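Local coordinates for protein elongation factor G (Thermus thermophilus, PDB 2DY1) that binds GTP with a magnesium ion and probably acts as a GTPase that drives translocation during the elongation stage of protein synthesis, at residues L303-G308 and E340-G345; L328-G333 and A344-G349. All blocks are in the same frame, centred on the assembly; numbering follows the deposited sequence.

Contact 1 (L303-G308 and E340-G345); sequences LRLYRG and EEAEAG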
loop_
_atom_site.group_PDB
_atom_site.type_symbol
_atom_site.label_atom_id
_atom_site.label_comp_id
_atom_site.label_asym_id
_atom_site.label_seq_id
_atom_site.Cartn_x
_atom_site.Cartn_y
_atom_site.Cartn_z
ATOM N N LEU A 303 -13.058 -13.994 0.065
ATOM C CA LEU A 303 -12.242 -15.094 0.545
ATOM C C LEU A 303 -11.609 -15.894 -0.549
ATOM O O LEU A 303 -12.273 -16.268 -1.499
ATOM C CB LEU A 303 -13.120 -16.068 1.337
ATOM C CG LEU A 303 -13.456 -15.888 2.809
ATOM C CD1 LEU A 303 -14.107 -14.541 3.039
ATOM C CD2 LEU A 303 -14.402 -17.028 3.224
ATOM N N ARG A 304 -10.319 -16.167 -0.402
ATOM C CA ARG A 304 -9.644 -17.059 -1.340
ATOM C C ARG A 304 -9.597 -18.416 -0.639
ATOM O O ARG A 304 -9.155 -18.502 0.511
ATOM C CB ARG A 304 -8.215 -16.610 -1.617
ATOM C CG ARG A 304 -7.331 -17.748 -2.209
ATOM C CD ARG A 304 -7.794 -18.195 -3.597
ATOM N NE ARG A 304 -7.254 -19.525 -3.906
ATOM C CZ ARG A 304 -6.031 -19.783 -4.357
ATOM N NH1 ARG A 304 -5.160 -18.803 -4.596
ATOM N NH2 ARG A 304 -5.661 -21.057 -4.514
ATOM N N LEU A 305 -10.063 -19.454 -1.325
ATOM C CA LEU A 305 -10.004 -20.816 -0.783
ATOM C C LEU A 305 -8.737 -21.405 -1.398
ATOM O O LEU A 305 -8.683 -21.684 -2.598
ATOM C CB LEU A 305 -11.243 -21.613 -1.211
ATOM C CG LEU A 305 -11.353 -23.059 -0.690
ATOM C CD1 LEU A 305 -11.342 -23.068 0.834
ATOM C CD2 LEU A 305 -12.637 -23.680 -1.217
ATOM N N TYR A 306 -7.718 -21.577 -0.571
ATOM C CA TYR A 306 -6.436 -22.087 -1.044
ATOM C C TYR A 306 -6.399 -23.577 -1.188
ATOM O O TYR A 306 -5.713 -24.112 -2.060
ATOM C CB TYR A 306 -5.309 -21.690 -0.079
ATOM C CG TYR A 306 -5.001 -20.200 0.005
ATOM C CD1 TYR A 306 -4.417 -19.531 -1.067
ATOM C CD2 TYR A 306 -5.253 -19.480 1.177
ATOM C CE1 TYR A 306 -4.068 -18.177 -0.981
ATOM C CE2 TYR A 306 -4.913 -18.108 1.274
ATOM C CZ TYR A 306 -4.319 -17.476 0.190
ATOM O OH TYR A 306 -3.961 -16.144 0.305
ATOM N N ARG A 307 -7.143 -24.249 -0.323
ATOM C CA ARG A 307 -7.114 -25.705 -0.310
ATOM C C ARG A 307 -8.424 -26.171 0.225
ATOM O O ARG A 307 -9.051 -25.463 0.996
ATOM C CB ARG A 307 -6.002 -26.172 0.641
ATOM C CG ARG A 307 -5.657 -27.672 0.587
ATOM C CD ARG A 307 -4.472 -27.956 1.511
ATOM N NE ARG A 307 -4.786 -27.667 2.910
ATOM C CZ ARG A 307 -3.880 -27.394 3.838
ATOM N NH1 ARG A 307 -2.591 -27.369 3.525
ATOM N NH2 ARG A 307 -4.268 -27.145 5.080
ATOM N N GLY A 308 -8.830 -27.360 -0.203
ATOM C CA GLY A 308 -10.066 -27.932 0.289
ATOM C C GLY A 308 -11.272 -27.663 -0.569
ATOM O O GLY A 308 -11.196 -27.011 -1.604
ATOM N N GLU A 340 -23.202 -23.944 -5.932
ATOM C CA GLU A 340 -23.526 -25.070 -5.074
ATOM C C GLU A 340 -22.316 -25.792 -4.495
ATOM O O GLU A 340 -22.480 -26.737 -3.723
ATOM C CB GLU A 340 -24.421 -26.057 -5.825
ATOM C CG GLU A 340 -25.714 -25.431 -6.336
ATOM C CD GLU A 340 -26.429 -24.598 -5.281
ATOM O OE1 GLU A 340 -26.718 -25.132 -4.185
ATOM O OE2 GLU A 340 -26.703 -23.404 -5.548
ATOM N N GLU A 341 -21.111 -25.365 -4.873
ATOM C CA GLU A 341 -19.898 -25.947 -4.324
ATOM C C GLU A 341 -18.760 -25.006 -4.649
ATOM O O GLU A 341 -18.880 -24.188 -5.557
ATOM C CB GLU A 341 -19.591 -27.316 -4.938
ATOM C CG GLU A 341 -19.218 -27.269 -6.410
ATOM C CD GLU A 341 -18.940 -28.651 -6.986
ATOM O OE1 GLU A 341 -18.657 -29.584 -6.197
ATOM O OE2 GLU A 341 -18.992 -28.799 -8.227
ATOM N N ALA A 342 -17.676 -25.124 -3.901
ATOM C CA ALA A 342 -16.487 -24.314 -4.136
ATOM C C ALA A 342 -15.284 -25.225 -3.940
ATOM O O ALA A 342 -15.250 -26.022 -3.006
ATOM C CB ALA A 342 -16.440 -23.164 -3.176
ATOM N N GLU A 343 -14.300 -25.121 -4.818
ATOM C CA GLU A 343 -13.112 -25.974 -4.724
ATOM C C GLU A 343 -11.911 -25.057 -4.553
ATOM O O GLU A 343 -12.026 -23.853 -4.765
ATOM C CB GLU A 343 -12.926 -26.772 -6.020
ATOM C CG GLU A 343 -14.140 -27.545 -6.492
ATOM C CD GLU A 343 -13.942 -28.090 -7.890
ATOM O OE1 GLU A 343 -13.037 -28.932 -8.078
ATOM O OE2 GLU A 343 -14.684 -27.668 -8.802
ATOM N N ALA A 344 -10.756 -25.611 -4.209
ATOM C CA ALA A 344 -9.567 -24.770 -4.037
ATOM C C ALA A 344 -9.357 -23.973 -5.329
ATOM O O ALA A 344 -9.454 -24.516 -6.434
ATOM C CB ALA A 344 -8.337 -25.642 -3.738
ATOM N N GLY A 345 -9.062 -22.681 -5.162
ATOM C CA GLY A 345 -8.881 -21.797 -6.306
ATOM C C GLY A 345 -10.037 -20.802 -6.382
ATOM O O GLY A 345 -9.901 -19.705 -6.928
#

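Contact 2 (L328-G333 and A344-G349); sequences LYVPMG and AGFVLG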
loop_
_atom_site.group_PDB
_atom_site.type_symbol
_atom_site.label_atom_id
_atom_site.label_comp_id
_atom_site.label_asym_id
_atom_site.label_seq_id
_atom_site.Cartn_x
_atom_site.Cartn_y
_atom_site.Cartn_z
ATOM N N LEU A 328 -23.091 -20.157 -0.711
ATOM C CA LEU A 328 -21.778 -19.877 -1.278
ATOM C C LEU A 328 -21.994 -18.964 -2.475
ATOM O O LEU A 328 -22.871 -19.227 -3.291
ATOM C CB LEU A 328 -21.113 -21.169 -1.756
ATOM C CG LEU A 328 -20.888 -22.233 -0.667
ATOM C CD1 LEU A 328 -20.231 -23.443 -1.287
ATOM C CD2 LEU A 328 -20.016 -21.680 0.460
ATOM N N TYR A 329 -21.197 -17.896 -2.571
ATOM C CA TYR A 329 -21.321 -16.973 -3.698
ATOM C C TYR A 329 -19.962 -16.660 -4.283
ATOM O O TYR A 329 -19.002 -16.494 -3.533
ATOM C CB TYR A 329 -21.898 -15.623 -3.257
ATOM C CG TYR A 329 -23.234 -15.672 -2.580
ATOM C CD1 TYR A 329 -24.404 -15.709 -3.323
ATOM C CD2 TYR A 329 -23.323 -15.699 -1.194
ATOM C CE1 TYR A 329 -25.647 -15.776 -2.691
ATOM C CE2 TYR A 329 -24.547 -15.760 -0.557
ATOM C CZ TYR A 329 -25.702 -15.801 -1.316
ATOM O OH TYR A 329 -26.915 -15.865 -0.674
ATOM N N VAL A 330 -19.904 -16.570 -5.606
ATOM C CA VAL A 330 -18.680 -16.188 -6.305
ATOM C C VAL A 330 -18.969 -14.769 -6.781
ATOM O O VAL A 330 -20.034 -14.495 -7.337
ATOM C CB VAL A 330 -18.406 -17.080 -7.522
ATOM C CG1 VAL A 330 -17.346 -16.445 -8.382
ATOM C CG2 VAL A 330 -17.925 -18.480 -7.067
ATOM N N PRO A 331 -18.017 -13.847 -6.581
ATOM C CA PRO A 331 -18.224 -12.461 -7.008
ATOM C C PRO A 331 -17.819 -12.202 -8.451
ATOM O O PRO A 331 -16.895 -12.820 -8.977
ATOM C CB PRO A 331 -17.359 -11.668 -6.046
ATOM C CG PRO A 331 -16.227 -12.602 -5.743
ATOM C CD PRO A 331 -16.810 -13.990 -5.751
ATOM N N MET A 332 -18.579 -11.327 -9.105
ATOM C CA MET A 332 -18.266 -10.895 -10.470
ATOM C C MET A 332 -18.455 -9.403 -10.328
ATOM O O MET A 332 -19.580 -8.893 -10.416
ATOM C CB MET A 332 -19.232 -11.451 -11.514
ATOM C CG MET A 332 -18.925 -10.923 -12.910
ATOM S SD MET A 332 -19.825 -11.805 -14.208
ATOM C CE MET A 332 -18.951 -13.286 -14.259
ATOM N N GLY A 333 -17.359 -8.696 -10.110
ATOM C CA GLY A 333 -17.495 -7.267 -9.868
ATOM C C GLY A 333 -18.348 -7.114 -8.615
ATOM O O GLY A 333 -18.129 -7.792 -7.599
ATOM N N ALA A 344 -10.756 -25.611 -4.209
ATOM C CA ALA A 344 -9.567 -24.770 -4.037
ATOM C C ALA A 344 -9.357 -23.973 -5.329
ATOM O O ALA A 344 -9.454 -24.516 -6.434
ATOM C CB ALA A 344 -8.337 -25.642 -3.738
ATOM N N GLY A 345 -9.062 -22.681 -5.162
ATOM C CA GLY A 345 -8.881 -21.797 -6.306
ATOM C C GLY A 345 -10.037 -20.802 -6.382
ATOM O O GLY A 345 -9.901 -19.705 -6.928
ATOM N N PHE A 346 -11.183 -21.189 -5.841
ATOM C CA PHE A 346 -12.334 -20.288 -5.840
ATOM C C PHE A 346 -12.089 -19.072 -4.968
ATOM O O PHE A 346 -11.317 -19.100 -3.997
ATOM C CB PHE A 346 -13.581 -20.980 -5.255
ATOM C CG PHE A 346 -14.434 -21.686 -6.261
ATOM C CD1 PHE A 346 -13.896 -22.668 -7.087
ATOM C CD2 PHE A 346 -15.795 -21.365 -6.387
ATOM C CE1 PHE A 346 -14.688 -23.323 -8.025
ATOM C CE2 PHE A 346 -16.601 -22.013 -7.327
ATOM C CZ PHE A 346 -16.050 -22.996 -8.150
ATOM N N VAL A 347 -12.768 -17.990 -5.348
ATOM C CA VAL A 347 -12.801 -16.789 -4.552
ATOM C C VAL A 347 -14.287 -16.666 -4.261
ATOM O O VAL A 347 -15.120 -16.778 -5.159
ATOM C CB VAL A 347 -12.315 -15.550 -5.316
ATOM C CG1 VAL A 347 -12.694 -14.287 -4.529
ATOM C CG2 VAL A 347 -10.792 -15.632 -5.477
ATOM N N LEU A 348 -14.616 -16.507 -2.985
ATOM C CA LEU A 348 -16.002 -16.379 -2.575
ATOM C C LEU A 348 -16.292 -15.006 -2.021
ATOM O O LEU A 348 -15.408 -14.357 -1.466
ATOM C CB LEU A 348 -16.318 -17.392 -1.477
ATOM C CG LEU A 348 -16.159 -18.867 -1.869
ATOM C CD1 LEU A 348 -16.413 -19.723 -0.628
ATOM C CD2 LEU A 348 -17.130 -19.238 -2.961
ATOM N N GLY A 349 -17.540 -14.568 -2.172
ATOM C CA GLY A 349 -17.943 -13.298 -1.592
ATOM C C GLY A 349 -18.907 -13.687 -0.483
ATOM O O GLY A 349 -19.902 -14.360 -0.760
HETATM O O HOH W 1 -19.856 -17.097 -0.153
#

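Contact 1 (L303-G308 and E340-G345)
The carbonyl O of Leu-305 is gripped by two donors. One is the backbone N of Gly-345, 2.8 Å from Leu-305 O, in an almost straight bond nearly along the C=O axis. The other comes from within the strand: Arg-304 NE stands above the carbonyl plane, 2.9 Å from Leu-305 O. The Arg-304 chain bends at CD (chi2 65°), and its guanidinium lies obliquely near Gly-345, with NE 3.7 Å from Gly-345 CA. Tyr-306 CD1 lies over the centre of one face of the guanidinium, and Arg-304 CG over one face of the Tyr-306 ring, toward its rim. The charge has further partners in the GTP-binding domain, a salt bridge from NH2 to Asp-99 and a hydrogen bond from Arg-304 NH1 to Ala-97 O. An alanine in place of Arg-304 would probably leave Leu-305 O with one donor fewer, Asp-99 without its mate and one face of the Tyr-306 ring less covered. Ala-344 CB packs on the backbone at Arg-307, 3.6 Å from Arg-307 CA. Leu-305 CD2 lies 3.6 Å from Glu-343 O. Tyr-306 and Arg-307 both face Leu-285, a classic beta bulge in strand 298-307. This strand, in domain 2, runs between strands 285-294 and 347-350, while Ala-344 touches Pro-275 of helix 275-279. Gly-345 O is hydrogen-bonded to Thr-11 OG1 of strand 9-16, so Gly-345 and Arg-304 tie domain 2 to the GTP-binding domain.

Contact 2 (L328-G333 and A344-G349)
Tyr-329 and Gly-349 meet where strands 328-332 and 347-349 cross at 101°, at the junction of two antiparallel sheets of the beta-barrel domain 2 of elongation factor G. The bridge is a single direct hydrogen bond, from Gly-349 N to Tyr-329 O at 2.8 Å, with the donor above the carbonyl plane. Tyr-329 O also receives a CA-H...O contact from Leu-348 CA, 3.2 Å away. The tight part is mostly apolar. Val-330 CG2, anti to the carbonyl carbon, meets the Phe-346 ring obliquely at CD2, 3.7 Å away, and the two side chains cross at about a right angle. Pro-331 CG rests against Val-347 CG1 in a similar crossing. Pro-331 CD comes within 3.3 Å of Val-347 O, a buried carbonyl that has no hydrogen-bonding partner in the model. Val-330 and Phe-346 also reach Phe-77 of strand 74-80, which ties this core to the GTP-binding domain. On the side of Tyr-329 the fit is looser and water enters. Tyr-329 is partly exposed. Gly-349 O lies at the edge of its ring, near the plane, and Tyr-329 CB is 3.4 Å from Gly-349 O. Between Tyr-329 N and Gly-349 O a water takes the place of a direct bond. The water O accepts from Tyr-329 N at 2.9 Å. The same water O donates to Gly-349 O at 2.8 Å.

Contact 1 and contact 2 both lie in domain 2, with centres about 8 Å apart. Along the chain the order is 303-308, 328-333, 340-345 and 344-349, and the last two ranges share Ala-344 and Gly-345. Strands 323-332 and 335-343 are neighbours in one antiparallel sheet. Strands 298-307 and 347-350 are neighbours in another. The chain passes from the first sheet to the second through Ala-344 and Gly-345, so each contact joins the two sheets. Probable backbone hydrogen bonds Leu-303 O to Leu-348 N and Leu-305 N to Phe-346 O connect the contacts directly. Both lie away from the GTP and magnesium sites, and hold the two sheets of the domain together next to the GTP-binding domain.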